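Local coordinates for putative epimerase (PDB 4LW8), which is a putative NAD(P)-dependent epimerase that probably acts on a nucleotide sugar in the biosynthesis of the lipopolysaccharide O-antigen, at residues A[39-51]-A[59-71]. Numbering follows the deposited sequence.
Sequences QAAGYDVWGTVAP and PAFAQCTLLPVDL
Three groups grip a single water: it accepts from Gln39 NE2 and Val45 N, and donates to Gln63 O at 2.7 Å. A second water donates to Gln39 OE1 at 2.8 Å, its link to Ala60 O being short and doubtful, and the two waters help hold the amide with Gln39 NE2 3.5 Å from Cys64 SG, which also meets CG1 of Val45. Beyond this end strands 44-49 and 65-68 run parallel, tied by a ladder of five backbone bonds from Thr65 N to Val69 N; the straightest, Leu67 N to Gly47 O, measures 2.8 Å at 176°. Strand 65-68 lies at the margin of the NAD(P)-binding Rossmann fold, with 44-49 between it and strand 20-24. On one side of the ladder, Thr65 lays CB over the five-membered ring of Trp46, 3.9 Å from its centroid, a CH-pi contact; a chi1 of -60° sets Thr65 CG2 opposite its own backbone N, over the six-membered ring, 3.7 Å from Trp46 CE3. Leu67 CD1 abuts the indole edge in plane. Indole NE1 reaches Asp44 OD2 at 3.0 Å from above the carboxylate plane; Arg16 salt-bridges the same oxygen. Thr48 CG2 packs 3.9 Å from Val69 CB, and helix 74-84 covers Val69 and Trp46.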
ATOM      1  N   GLN A  39      -2.479  -0.718  32.270  1.00 31.72           N
ATOM      2  CA  GLN A  39      -2.154  -0.987  33.664  1.00 35.77           C
ATOM      3  C   GLN A  39      -3.391  -0.973  34.548  1.00 37.56           C
ATOM      4  O   GLN A  39      -3.553  -1.831  35.414  1.00 40.00           O
ATOM      5  CB  GLN A  39      -1.128   0.025  34.175  1.00 40.98           C
ATOM      6  CG  GLN A  39       0.304  -0.324  33.787  1.00 39.71           C
ATOM      7  CD  GLN A  39       1.276   0.795  34.070  1.00 44.29           C
ATOM      8  OE1 GLN A  39       0.879   1.918  34.387  1.00 46.78           O
ATOM      9  NE2 GLN A  39       2.563   0.496  33.970  1.00 48.55           N
ATOM     10  N   ALA A  40      -4.274  -0.004  34.324  1.00 37.04           N
ATOM     11  CA  ALA A  40      -5.518   0.093  35.095  1.00 42.06           C
ATOM     12  C   ALA A  40      -6.474  -1.048  34.767  1.00 38.70           C
ATOM     13  O   ALA A  40      -7.311  -1.407  35.581  1.00 40.95           O
ATOM     14  CB  ALA A  40      -6.201   1.434  34.854  1.00 42.17           C
ATOM     15  N   ALA A  41      -6.357  -1.609  33.569  1.00 36.52           N
ATOM     16  CA  ALA A  41      -7.177  -2.754  33.190  1.00 38.45           C
ATOM     17  C   ALA A  41      -6.543  -4.052  33.684  1.00 44.84           C
ATOM     18  O   ALA A  41      -7.052  -5.139  33.410  1.00 47.53           O
ATOM     19  CB  ALA A  41      -7.372  -2.801  31.691  1.00 34.64           C
ATOM     20  N   GLY A  42      -5.412  -3.928  34.376  1.00 41.65           N
ATOM     21  CA  GLY A  42      -4.775  -5.054  35.041  1.00 43.63           C
ATOM     22  C   GLY A  42      -3.636  -5.754  34.314  1.00 43.05           C
ATOM     23  O   GLY A  42      -3.211  -6.819  34.751  1.00 43.65           O
ATOM     24  N   TYR A  43      -3.129  -5.172  33.227  1.00 33.27           N
ATOM     25  CA  TYR A  43      -2.025  -5.793  32.488  1.00 33.12           C
ATOM     26  C   TYR A  43      -0.643  -5.463  33.056  1.00 36.75           C
ATOM     27  O   TYR A  43      -0.424  -4.389  33.614  1.00 39.79           O
ATOM     28  CB  TYR A  43      -2.033  -5.363  31.015  1.00 28.48           C
ATOM     29  CG  TYR A  43      -3.166  -5.913  30.169  1.00 35.43           C
ATOM     30  CD1 TYR A  43      -3.024  -7.110  29.467  1.00 31.18           C
ATOM     31  CD2 TYR A  43      -4.373  -5.226  30.058  1.00 34.51           C
ATOM     32  CE1 TYR A  43      -4.066  -7.618  28.686  1.00 34.28           C
ATOM     33  CE2 TYR A  43      -5.415  -5.717  29.278  1.00 34.05           C
ATOM     34  CZ  TYR A  43      -5.260  -6.915  28.599  1.00 34.98           C
ATOM     35  OH  TYR A  43      -6.297  -7.403  27.836  1.00 37.15           O
ATOM     36  N   ASP A  44       0.287  -6.397  32.896  1.00 33.55           N
ATOM     37  CA  ASP A  44       1.710  -6.110  33.031  1.00 33.25           C
ATOM     38  C   ASP A  44       2.172  -5.584  31.680  1.00 31.38           C
ATOM     39  O   ASP A  44       2.184  -6.321  30.696  1.00 34.51           O
ATOM     40  CB  ASP A  44       2.497  -7.367  33.445  1.00 33.22           C
ATOM     41  CG  ASP A  44       3.995  -7.114  33.607  1.00 38.41           C
ATOM     42  OD1 ASP A  44       4.416  -5.943  33.763  1.00 42.97           O
ATOM     43  OD2 ASP A  44       4.761  -8.105  33.586  1.00 42.06           O
ATOM     44  N   VAL A  45       2.528  -4.307  31.619  1.00 27.22           N
ATOM     45  CA  VAL A  45       2.814  -3.674  30.335  1.00 25.44           C
ATOM     46  C   VAL A  45       4.285  -3.789  29.960  1.00 28.22           C
ATOM     47  O   VAL A  45       5.159  -3.325  30.699  1.00 30.20           O
ATOM     48  CB  VAL A  45       2.392  -2.185  30.342  1.00 30.20           C
ATOM     49  CG1 VAL A  45       2.745  -1.510  29.021  1.00 25.88           C
ATOM     50  CG2 VAL A  45       0.911  -2.070  30.604  1.00 29.26           C
ATOM     51  N   TRP A  46       4.541  -4.451  28.828  1.00 31.16           N
ATOM     52  CA  TRP A  46       5.865  -4.513  28.192  1.00 24.78           C
ATOM     53  C   TRP A  46       5.824  -3.679  26.919  1.00 28.01           C
ATOM     54  O   TRP A  46       4.752  -3.414  26.397  1.00 27.09           O
ATOM     55  CB  TRP A  46       6.272  -5.939  27.816  1.00 24.02           C
ATOM     56  CG  TRP A  46       6.399  -6.919  28.935  1.00 23.62           C
ATOM     57  CD1 TRP A  46       5.555  -7.076  30.001  1.00 24.77           C
ATOM     58  CD2 TRP A  46       7.423  -7.902  29.087  1.00 24.23           C
ATOM     59  NE1 TRP A  46       6.004  -8.081  30.816  1.00 27.55           N
ATOM     60  CE2 TRP A  46       7.145  -8.614  30.274  1.00 32.34           C
ATOM     61  CE3 TRP A  46       8.558  -8.241  28.343  1.00 26.75           C
ATOM     62  CZ2 TRP A  46       7.962  -9.652  30.737  1.00 31.46           C
ATOM     63  CZ3 TRP A  46       9.364  -9.271  28.803  1.00 28.43           C
ATOM     64  CH2 TRP A  46       9.057  -9.967  29.987  1.00 27.97           C
ATOM     65  N   GLY A  47       6.976  -3.279  26.399  1.00 25.41           N
ATOM     66  CA  GLY A  47       6.969  -2.532  25.156  1.00 27.88           C
ATOM     67  C   GLY A  47       8.345  -2.325  24.570  1.00 34.84           C
ATOM     68  O   GLY A  47       9.340  -2.644  25.213  1.00 31.81           O
ATOM     69  N   THR A  48       8.409  -1.783  23.353  1.00 25.96           N
ATOM     70  CA  THR A  48       9.696  -1.572  22.708  1.00 25.98           C
ATOM     71  C   THR A  48      10.137  -0.119  22.816  1.00 30.02           C
ATOM     72  O   THR A  48       9.299   0.772  22.907  1.00 26.68           O
ATOM     73  CB  THR A  48       9.661  -1.978  21.222  1.00 31.35           C
ATOM     74  OG1 THR A  48       8.735  -1.136  20.510  1.00 28.32           O
ATOM     75  CG2 THR A  48       9.234  -3.442  21.084  1.00 29.27           C
ATOM     76  N   VAL A  49      11.456   0.086  22.840  1.00 27.30           N
ATOM     77  CA  VAL A  49      12.086   1.398  22.704  1.00 23.99           C
ATOM     78  C   VAL A  49      13.194   1.288  21.665  1.00 30.56           C
ATOM     79  O   VAL A  49      13.673   0.191  21.387  1.00 31.39           O
ATOM     80  CB  VAL A  49      12.708   1.901  24.037  1.00 37.54           C
ATOM     81  CG1 VAL A  49      11.640   2.113  25.093  1.00 35.07           C
ATOM     82  CG2 VAL A  49      13.777   0.925  24.513  1.00 26.23           C
ATOM     83  N   ALA A  50      13.621   2.412  21.101  1.00 27.65           N
ATOM     84  CA  ALA A  50      14.721   2.404  20.137  1.00 33.27           C
ATOM     85  C   ALA A  50      16.039   2.112  20.838  1.00 37.90           C
ATOM     86  O   ALA A  50      16.337   2.722  21.856  1.00 46.70           O
ATOM     87  CB  ALA A  50      14.815   3.759  19.405  1.00 32.10           C
ATOM     88  N   PRO A  51      16.836   1.191  20.286  1.00 29.73           N
ATOM     89  CA  PRO A  51      18.172   0.923  20.817  1.00 31.86           C
ATOM     90  C   PRO A  51      19.028   2.185  20.818  1.00 45.09           C
ATOM     91  O   PRO A  51      18.906   2.996  19.903  1.00 49.14           O
ATOM     92  CB  PRO A  51      18.731  -0.119  19.845  1.00 31.99           C
ATOM     93  CG  PRO A  51      17.520  -0.829  19.335  1.00 29.50           C
ATOM     94  CD  PRO A  51      16.451   0.224  19.239  1.00 28.50           C
ATOM     95  N   PRO A  59       7.727   8.996  35.111  1.00 59.47           N
ATOM     96  CA  PRO A  59       7.286   8.017  36.111  1.00 55.00           C
ATOM     97  C   PRO A  59       6.201   7.076  35.607  1.00 52.71           C
ATOM     98  O   PRO A  59       5.948   6.056  36.239  1.00 60.28           O
ATOM     99  CB  PRO A  59       6.729   8.895  37.231  1.00 56.86           C
ATOM    100  CG  PRO A  59       7.417  10.213  37.049  1.00 61.17           C
ATOM    101  CD  PRO A  59       7.510  10.379  35.572  1.00 56.71           C
ATOM    102  N   ALA A  60       5.553   7.426  34.502  1.00 52.56           N
ATOM    103  CA  ALA A  60       4.516   6.582  33.925  1.00 51.06           C
ATOM    104  C   ALA A  60       5.080   5.241  33.468  1.00 50.72           C
ATOM    105  O   ALA A  60       4.339   4.264  33.320  1.00 47.28           O
ATOM    106  CB  ALA A  60       3.846   7.293  32.759  1.00 44.31           C
ATOM    107  N   PHE A  61       6.389   5.196  33.244  1.00 48.84           N
ATOM    108  CA  PHE A  61       7.031   3.989  32.734  1.00 46.67           C
ATOM    109  C   PHE A  61       7.743   3.192  33.828  1.00 52.15           C
ATOM    110  O   PHE A  61       8.447   2.226  33.537  1.00 53.52           O
ATOM    111  CB  PHE A  61       8.006   4.354  31.620  1.00 39.43           C
ATOM    112  CG  PHE A  61       7.353   5.072  30.483  1.00 39.39           C
ATOM    113  CD1 PHE A  61       6.385   4.446  29.724  1.00 41.45           C
ATOM    114  CD2 PHE A  61       7.671   6.388  30.199  1.00 38.64           C
ATOM    115  CE1 PHE A  61       5.763   5.111  28.694  1.00 33.16           C
ATOM    116  CE2 PHE A  61       7.051   7.053  29.168  1.00 42.67           C
ATOM    117  CZ  PHE A  61       6.097   6.413  28.417  1.00 38.86           C
ATOM    118  N   ALA A  62       7.545   3.589  35.083  1.00 56.65           N
ATOM    119  CA  ALA A  62       8.273   2.985  36.193  1.00 55.10           C
ATOM    120  C   ALA A  62       7.956   1.493  36.322  1.00 52.81           C
ATOM    121  O   ALA A  62       8.815   0.704  36.687  1.00 49.16           O
ATOM    122  CB  ALA A  62       7.957   3.710  37.492  1.00 63.67           C
ATOM    123  N   GLN A  63       6.730   1.099  36.004  1.00 51.35           N
ATOM    124  CA  GLN A  63       6.350  -0.305  36.105  1.00 41.72           C
ATOM    125  C   GLN A  63       6.256  -0.999  34.742  1.00 41.04           C
ATOM    126  O   GLN A  63       5.661  -2.066  34.623  1.00 39.58           O
ATOM    127  CB  GLN A  63       5.026  -0.429  36.843  1.00 42.66           C
ATOM    128  CG  GLN A  63       5.114  -0.013  38.299  1.00 57.39           C
ATOM    129  CD  GLN A  63       3.795  -0.146  39.024  1.00 72.40           C
ATOM    130  OE1 GLN A  63       3.717  -0.781  40.078  1.00 84.02           O
ATOM    131  NE2 GLN A  63       2.745   0.465  38.471  1.00 75.66           N
ATOM    132  N   CYS A  64       6.830  -0.389  33.713  1.00 31.96           N
ATOM    133  CA  CYS A  64       6.836  -1.005  32.390  1.00 34.35           C
ATOM    134  C   CYS A  64       8.144  -1.734  32.129  1.00 38.30           C
ATOM    135  O   CYS A  64       9.203  -1.285  32.558  1.00 44.42           O
ATOM    136  CB  CYS A  64       6.601   0.045  31.309  1.00 34.65           C
ATOM    137  SG  CYS A  64       4.985   0.823  31.430  1.00 37.75           S
ATOM    138  N   THR A  65       8.063  -2.863  31.436  1.00 36.63           N
ATOM    139  CA  THR A  65       9.255  -3.581  31.017  1.00 26.47           C
ATOM    140  C   THR A  65       9.597  -3.105  29.597  1.00 31.75           C
ATOM    141  O   THR A  65       8.821  -3.310  28.672  1.00 31.24           O
ATOM    142  CB  THR A  65       9.049  -5.106  31.049  1.00 27.92           C
ATOM    143  OG1 THR A  65       8.728  -5.523  32.382  1.00 30.83           O
ATOM    144  CG2 THR A  65      10.310  -5.832  30.585  1.00 27.55           C
ATOM    145  N   LEU A  66      10.743  -2.442  29.445  1.00 28.96           N
ATOM    146  CA  LEU A  66      11.128  -1.805  28.186  1.00 29.41           C
ATOM    147  C   LEU A  66      12.195  -2.600  27.462  1.00 26.13           C
ATOM    148  O   LEU A  66      13.299  -2.761  27.971  1.00 28.95           O
ATOM    149  CB  LEU A  66      11.643  -0.384  28.447  1.00 28.33           C
ATOM    150  CG  LEU A  66      10.689   0.522  29.226  1.00 33.30           C
ATOM    151  CD1 LEU A  66      11.302   1.895  29.419  1.00 38.63           C
ATOM    152  CD2 LEU A  66       9.387   0.637  28.488  1.00 30.87           C
ATOM    153  N   LEU A  67      11.882  -3.073  26.262  1.00 27.37           N
ATOM    154  CA  LEU A  67      12.824  -3.880  25.492  1.00 27.90           C
ATOM    155  C   LEU A  67      13.411  -3.096  24.292  1.00 29.29           C
ATOM    156  O   LEU A  67      12.671  -2.642  23.426  1.00 27.14           O
ATOM    157  CB  LEU A  67      12.131  -5.162  25.007  1.00 25.11           C
ATOM    158  CG  LEU A  67      11.407  -6.052  26.040  1.00 23.84           C
ATOM    159  CD1 LEU A  67      10.803  -7.287  25.355  1.00 22.20           C
ATOM    160  CD2 LEU A  67      12.326  -6.474  27.170  1.00 24.60           C
ATOM    161  N   PRO A  68      14.741  -2.923  24.244  1.00 29.44           N
ATOM    162  CA  PRO A  68      15.299  -2.200  23.095  1.00 33.24           C
ATOM    163  C   PRO A  68      15.206  -3.046  21.826  1.00 37.17           C
ATOM    164  O   PRO A  68      15.919  -4.042  21.679  1.00 38.39           O
ATOM    165  CB  PRO A  68      16.765  -1.950  23.496  1.00 28.24           C
ATOM    166  CG  PRO A  68      16.844  -2.274  24.961  1.00 39.55           C
ATOM    167  CD  PRO A  68      15.779  -3.291  25.217  1.00 27.17           C
ATOM    168  N   VAL A  69      14.313  -2.646  20.929  1.00 31.88           N
ATOM    169  CA  VAL A  69      14.065  -3.361  19.684  1.00 33.60           C
ATOM    170  C   VAL A  69      13.876  -2.397  18.506  1.00 27.87           C
ATOM    171  O   VAL A  69      13.047  -1.495  18.553  1.00 34.04           O
ATOM    172  CB  VAL A  69      12.795  -4.272  19.775  1.00 29.35           C
ATOM    173  CG1 VAL A  69      12.657  -5.056  18.517  1.00 27.35           C
ATOM    174  CG2 VAL A  69      12.869  -5.212  20.976  1.00 33.28           C
ATOM    175  N   ASP A  70      14.647  -2.595  17.448  1.00 29.29           N
ATOM    176  CA  ASP A  70      14.381  -1.912  16.186  1.00 33.33           C
ATOM    177  C   ASP A  70      13.350  -2.727  15.383  1.00 32.94           C
ATOM    178  O   ASP A  70      13.532  -3.921  15.183  1.00 29.56           O
ATOM    179  CB  ASP A  70      15.689  -1.716  15.412  1.00 47.21           C
ATOM    180  CG  ASP A  70      15.470  -1.324  13.951  1.00 63.63           C
ATOM    181  OD1 ASP A  70      14.469  -0.643  13.636  1.00 63.35           O
ATOM    182  OD2 ASP A  70      16.323  -1.692  13.113  1.00 75.94           O
ATOM    183  N   LEU A  71      12.259  -2.094  14.956  1.00 36.83           N
ATOM    184  CA  LEU A  71      11.199  -2.790  14.206  1.00 37.72           C
ATOM    185  C   LEU A  71      11.710  -3.507  12.953  1.00 31.58           C
ATOM    186  O   LEU A  71      11.187  -4.558  12.565  1.00 26.10           O
ATOM    187  CB  LEU A  71      10.108  -1.804  13.801  1.00 46.94           C
ATOM    188  CG  LEU A  71       9.121  -1.303  14.853  1.00 49.98           C
ATOM    189  CD1 LEU A  71       8.360  -0.123  14.271  1.00 49.08           C
ATOM    190  CD2 LEU A  71       8.162  -2.400  15.255  1.00 41.63           C
TER
HETATM  191  O   HOH W   1       3.114  -2.471  34.001  1.00 35.18           O
HETATM  192  O   HOH W   2       1.870   4.382  33.514  1.00 44.02           O